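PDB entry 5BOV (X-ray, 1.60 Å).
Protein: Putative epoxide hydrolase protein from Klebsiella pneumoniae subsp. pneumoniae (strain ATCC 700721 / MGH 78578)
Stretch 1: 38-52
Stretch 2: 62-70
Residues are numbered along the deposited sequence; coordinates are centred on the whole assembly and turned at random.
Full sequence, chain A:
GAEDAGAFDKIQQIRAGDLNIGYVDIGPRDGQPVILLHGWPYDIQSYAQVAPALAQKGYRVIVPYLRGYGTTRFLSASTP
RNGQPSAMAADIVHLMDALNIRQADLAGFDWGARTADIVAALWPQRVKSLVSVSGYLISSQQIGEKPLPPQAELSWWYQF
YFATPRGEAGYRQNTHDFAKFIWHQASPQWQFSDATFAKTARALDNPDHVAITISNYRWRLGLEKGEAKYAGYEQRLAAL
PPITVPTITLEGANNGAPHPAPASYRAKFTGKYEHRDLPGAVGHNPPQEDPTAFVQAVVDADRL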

# COMPACT_ATOMS: atom_id res chain seq x y z
N HIS A 38 1.77 -3.65 0.04
CA HIS A 38 2.87 -2.80 0.51
C HIS A 38 2.68 -1.33 0.12
O HIS A 38 1.76 -0.99 -0.64
CB HIS A 38 4.17 -3.36 -0.05
CG HIS A 38 4.34 -3.22 -1.53
ND1 HIS A 38 4.71 -2.02 -2.12
CD2 HIS A 38 4.10 -4.07 -2.55
CE1 HIS A 38 4.73 -2.16 -3.44
NE2 HIS A 38 4.41 -3.41 -3.72
N GLY A 39 3.62 -0.53 0.61
CA GLY A 39 3.64 0.88 0.36
C GLY A 39 4.87 1.33 -0.42
O GLY A 39 5.65 0.50 -0.93
N TRP A 40 5.04 2.65 -0.44
CA TRP A 40 6.16 3.31 -1.20
C TRP A 40 7.21 3.83 -0.17
O TRP A 40 6.78 4.49 0.83
CB TRP A 40 5.67 4.50 -2.01
CG TRP A 40 6.78 5.17 -2.72
CD1 TRP A 40 7.26 4.83 -3.92
CD2 TRP A 40 7.54 6.29 -2.28
NE1 TRP A 40 8.31 5.64 -4.27
CE2 TRP A 40 8.50 6.55 -3.27
CE3 TRP A 40 7.57 7.04 -1.12
CZ2 TRP A 40 9.47 7.57 -3.12
CZ3 TRP A 40 8.47 8.07 -1.02
CH2 TRP A 40 9.45 8.30 -2.00
N PRO A 41 8.52 3.65 -0.39
CA PRO A 41 9.11 2.82 -1.43
C PRO A 41 9.55 1.47 -0.88
O PRO A 41 10.70 1.25 -0.51
CB PRO A 41 10.32 3.69 -1.84
CG PRO A 41 10.69 4.46 -0.58
CD PRO A 41 9.53 4.38 0.38
N TYR A 42 8.54 0.63 -0.65
CA TYR A 42 8.73 -0.68 -0.02
C TYR A 42 8.31 -1.75 -0.98
O TYR A 42 7.97 -1.45 -2.16
CB TYR A 42 7.97 -0.76 1.29
CG TYR A 42 8.31 0.40 2.23
CD1 TYR A 42 9.31 0.25 3.15
CD2 TYR A 42 7.57 1.56 2.27
CE1 TYR A 42 9.64 1.28 4.05
CE2 TYR A 42 7.85 2.56 3.14
CZ TYR A 42 8.88 2.43 4.04
OH TYR A 42 9.13 3.46 4.90
N ASP A 43 8.28 -3.01 -0.56
CA ASP A 43 7.77 -4.04 -1.47
C ASP A 43 7.21 -5.24 -0.69
O ASP A 43 6.96 -5.10 0.51
CB ASP A 43 8.82 -4.49 -2.51
CG ASP A 43 9.85 -5.44 -1.95
OD1 ASP A 43 9.97 -5.57 -0.73
OD2 ASP A 43 10.62 -5.93 -2.81
N ILE A 44 7.00 -6.37 -1.36
CA ILE A 44 6.43 -7.55 -0.73
C ILE A 44 7.21 -8.03 0.50
O ILE A 44 6.69 -8.74 1.37
CB ILE A 44 6.25 -8.71 -1.73
CG1 ILE A 44 7.58 -9.21 -2.27
CG2 ILE A 44 5.29 -8.26 -2.84
CD1 ILE A 44 7.47 -10.48 -3.04
N GLN A 45 8.52 -7.70 0.59
CA GLN A 45 9.28 -8.13 1.75
C GLN A 45 8.77 -7.57 3.06
O GLN A 45 9.09 -8.07 4.15
CB GLN A 45 10.78 -7.81 1.59
CG GLN A 45 11.45 -8.42 0.37
CD GLN A 45 11.20 -9.92 0.15
OE1 GLN A 45 11.01 -10.34 -1.04
NE2 GLN A 45 11.23 -10.67 1.14
N SER A 46 7.95 -6.52 2.99
CA SER A 46 7.28 -6.00 4.16
C SER A 46 6.42 -7.11 4.87
O SER A 46 6.22 -7.00 6.08
CB SER A 46 6.31 -4.89 3.75
OG SER A 46 6.98 -3.76 3.21
N TYR A 47 6.05 -8.14 4.11
CA TYR A 47 5.24 -9.23 4.60
C TYR A 47 5.95 -10.55 4.58
O TYR A 47 5.31 -11.57 4.81
CB TYR A 47 3.96 -9.28 3.79
CG TYR A 47 3.17 -7.97 3.84
CD1 TYR A 47 2.50 -7.61 5.00
CD2 TYR A 47 3.14 -7.11 2.75
CE1 TYR A 47 1.74 -6.47 5.07
CE2 TYR A 47 2.41 -5.91 2.81
CZ TYR A 47 1.73 -5.58 3.96
OH TYR A 47 0.96 -4.45 4.04
N ALA A 48 7.29 -10.55 4.56
CA ALA A 48 8.01 -11.82 4.51
C ALA A 48 7.88 -12.60 5.78
O ALA A 48 8.11 -13.83 5.77
CB ALA A 48 9.47 -11.60 4.17
N GLN A 49 7.67 -11.95 6.91
CA GLN A 49 7.39 -12.62 8.19
C GLN A 49 5.91 -12.73 8.49
O GLN A 49 5.43 -13.81 8.93
CB GLN A 49 8.14 -12.01 9.36
CG GLN A 49 9.62 -12.11 9.13
CD GLN A 49 10.42 -11.52 10.31
OE1 GLN A 49 10.44 -10.31 10.55
NE2 GLN A 49 11.16 -12.40 11.03
N VAL A 50 5.16 -11.71 8.17
CA VAL A 50 3.70 -11.75 8.39
C VAL A 50 3.05 -12.87 7.61
O VAL A 50 2.20 -13.61 8.16
CB VAL A 50 3.06 -10.40 7.98
CG1 VAL A 50 1.54 -10.47 7.92
CG2 VAL A 50 3.54 -9.29 8.88
N ALA A 51 3.39 -13.01 6.33
CA ALA A 51 2.65 -13.94 5.50
C ALA A 51 2.82 -15.42 5.91
O ALA A 51 1.83 -16.12 6.05
CB ALA A 51 3.01 -13.69 4.01
N PRO A 52 4.06 -15.89 6.20
CA PRO A 52 4.15 -17.28 6.55
C PRO A 52 3.51 -17.53 7.90
O PRO A 52 3.02 -18.64 8.12
CB PRO A 52 5.66 -17.56 6.59
CG PRO A 52 6.29 -16.50 5.77
CD PRO A 52 5.39 -15.34 5.81
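Stretch 2 (62-70) IVPYLRGYG

Stretch 2 enters as a strand, Ile62 to Pro64, then leaves it for a loop that closes in a type II turn from Leu66 to Tyr69; Gly68, with phi at 90°, suits the turn because a side chain there would jam against the preceding carbonyl. The two chains run in broadly opposite senses, His38 lying by Leu66 and Ala51 back at Val63. His38 ND1 donates to Gly39 O (2.9 Å), which leaves NE2 free to accept a nearly straight hydrogen bond from Leu66 N (3.1 Å). Leu66 CG lies over one face of the imidazole, 3.9 Å from its centroid, while the ring's edge meets the face of Tyr69, and a water joins His38 N to Pro64 O. Tyr69 reaches on to Trp40, its OH 3.2 Å from CD1 at the indole edge; that buried hydroxyl finds no hydrogen-bonding partner. A second water accepts from Tyr65 OH and donates to Asp43 OD2 and Gln45 OE1, linking the tyrosine's polar end to stretch 1. Ile44, in the 3-10 segment, points toward stretch 2 and packs on both Tyr65 and Val63: its CG2 lies over the Tyr65 ring, 4.0 Å from the centroid, and its CB is 3.7 Å from Val63 CG1. Tyr47 CD2 (3.8 Å from Val63 CG1) and, in the helix, small Ala51, with CB 4.0 Å from Val63 CG2, also pack against that valine.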

# COMPACT_ATOMS: atom_id res chain seq x y z
N ILE A 62 -1.99 -13.85 -0.12
CA ILE A 62 -1.56 -13.30 -1.40
C ILE A 62 -0.81 -12.01 -1.15
O ILE A 62 -1.34 -11.10 -0.46
CB ILE A 62 -2.79 -12.97 -2.28
CG1 ILE A 62 -3.74 -14.16 -2.46
CG2 ILE A 62 -2.35 -12.38 -3.61
CD1 ILE A 62 -3.10 -15.25 -3.18
N VAL A 63 0.41 -11.92 -1.69
CA VAL A 63 1.21 -10.69 -1.49
C VAL A 63 1.76 -10.19 -2.84
O VAL A 63 2.76 -10.75 -3.34
CB VAL A 63 2.39 -10.91 -0.52
CG1 VAL A 63 2.99 -9.59 -0.10
CG2 VAL A 63 1.96 -11.71 0.71
N PRO A 64 1.07 -9.23 -3.49
CA PRO A 64 1.47 -8.78 -4.78
C PRO A 64 2.38 -7.61 -4.80
O PRO A 64 2.28 -6.74 -3.93
CB PRO A 64 0.12 -8.40 -5.42
CG PRO A 64 -0.68 -7.84 -4.26
CD PRO A 64 -0.24 -8.64 -3.08
N TYR A 65 3.23 -7.55 -5.82
CA TYR A 65 3.91 -6.29 -6.12
C TYR A 65 2.90 -5.35 -6.76
O TYR A 65 2.18 -5.71 -7.72
CB TYR A 65 5.05 -6.48 -7.10
CG TYR A 65 6.27 -7.21 -6.63
CD1 TYR A 65 7.13 -6.62 -5.71
CD2 TYR A 65 6.59 -8.48 -7.11
CE1 TYR A 65 8.33 -7.23 -5.35
CE2 TYR A 65 7.74 -9.15 -6.69
CZ TYR A 65 8.63 -8.51 -5.84
OH TYR A 65 9.77 -9.13 -5.43
N LEU A 66 2.81 -4.12 -6.27
CA LEU A 66 2.00 -3.10 -6.92
C LEU A 66 2.62 -2.72 -8.33
O LEU A 66 3.77 -2.97 -8.57
CB LEU A 66 1.90 -1.87 -6.05
CG LEU A 66 1.20 -2.05 -4.68
CD1 LEU A 66 1.21 -0.69 -3.99
CD2 LEU A 66 -0.21 -2.56 -4.83
N ARG A 67 1.80 -2.10 -9.18
CA ARG A 67 2.31 -1.53 -10.40
C ARG A 67 3.54 -0.62 -10.08
O ARG A 67 3.53 0.11 -9.07
CB ARG A 67 1.21 -0.78 -11.14
CG ARG A 67 0.55 0.39 -10.38
CD ARG A 67 -0.32 1.27 -11.31
NE ARG A 67 -1.38 0.49 -11.89
CZ ARG A 67 -1.99 0.75 -13.06
NH1 ARG A 67 -1.72 1.88 -13.74
NH2 ARG A 67 -2.88 -0.07 -13.53
N GLY A 68 4.60 -0.78 -10.84
CA GLY A 68 5.84 -0.08 -10.61
C GLY A 68 6.85 -0.77 -9.69
O GLY A 68 7.85 -0.17 -9.33
N TYR A 69 6.60 -2.02 -9.30
CA TYR A 69 7.48 -2.73 -8.40
C TYR A 69 7.73 -4.18 -8.82
O TYR A 69 6.84 -4.88 -9.33
CB TYR A 69 6.93 -2.78 -6.98
CG TYR A 69 6.63 -1.47 -6.36
CD1 TYR A 69 5.47 -0.76 -6.71
CD2 TYR A 69 7.44 -0.96 -5.36
CE1 TYR A 69 5.19 0.44 -6.08
CE2 TYR A 69 7.17 0.24 -4.73
CZ TYR A 69 6.02 0.89 -5.03
OH TYR A 69 5.74 2.11 -4.39
N GLY A 70 8.97 -4.62 -8.57
CA GLY A 70 9.27 -6.05 -8.64
C GLY A 70 8.98 -6.61 -10.04
O GLY A 70 9.29 -6.03 -11.06
O HOH W 1 2.17 -6.23 -1.21
O HOH W 2 11.22 -8.45 -3.31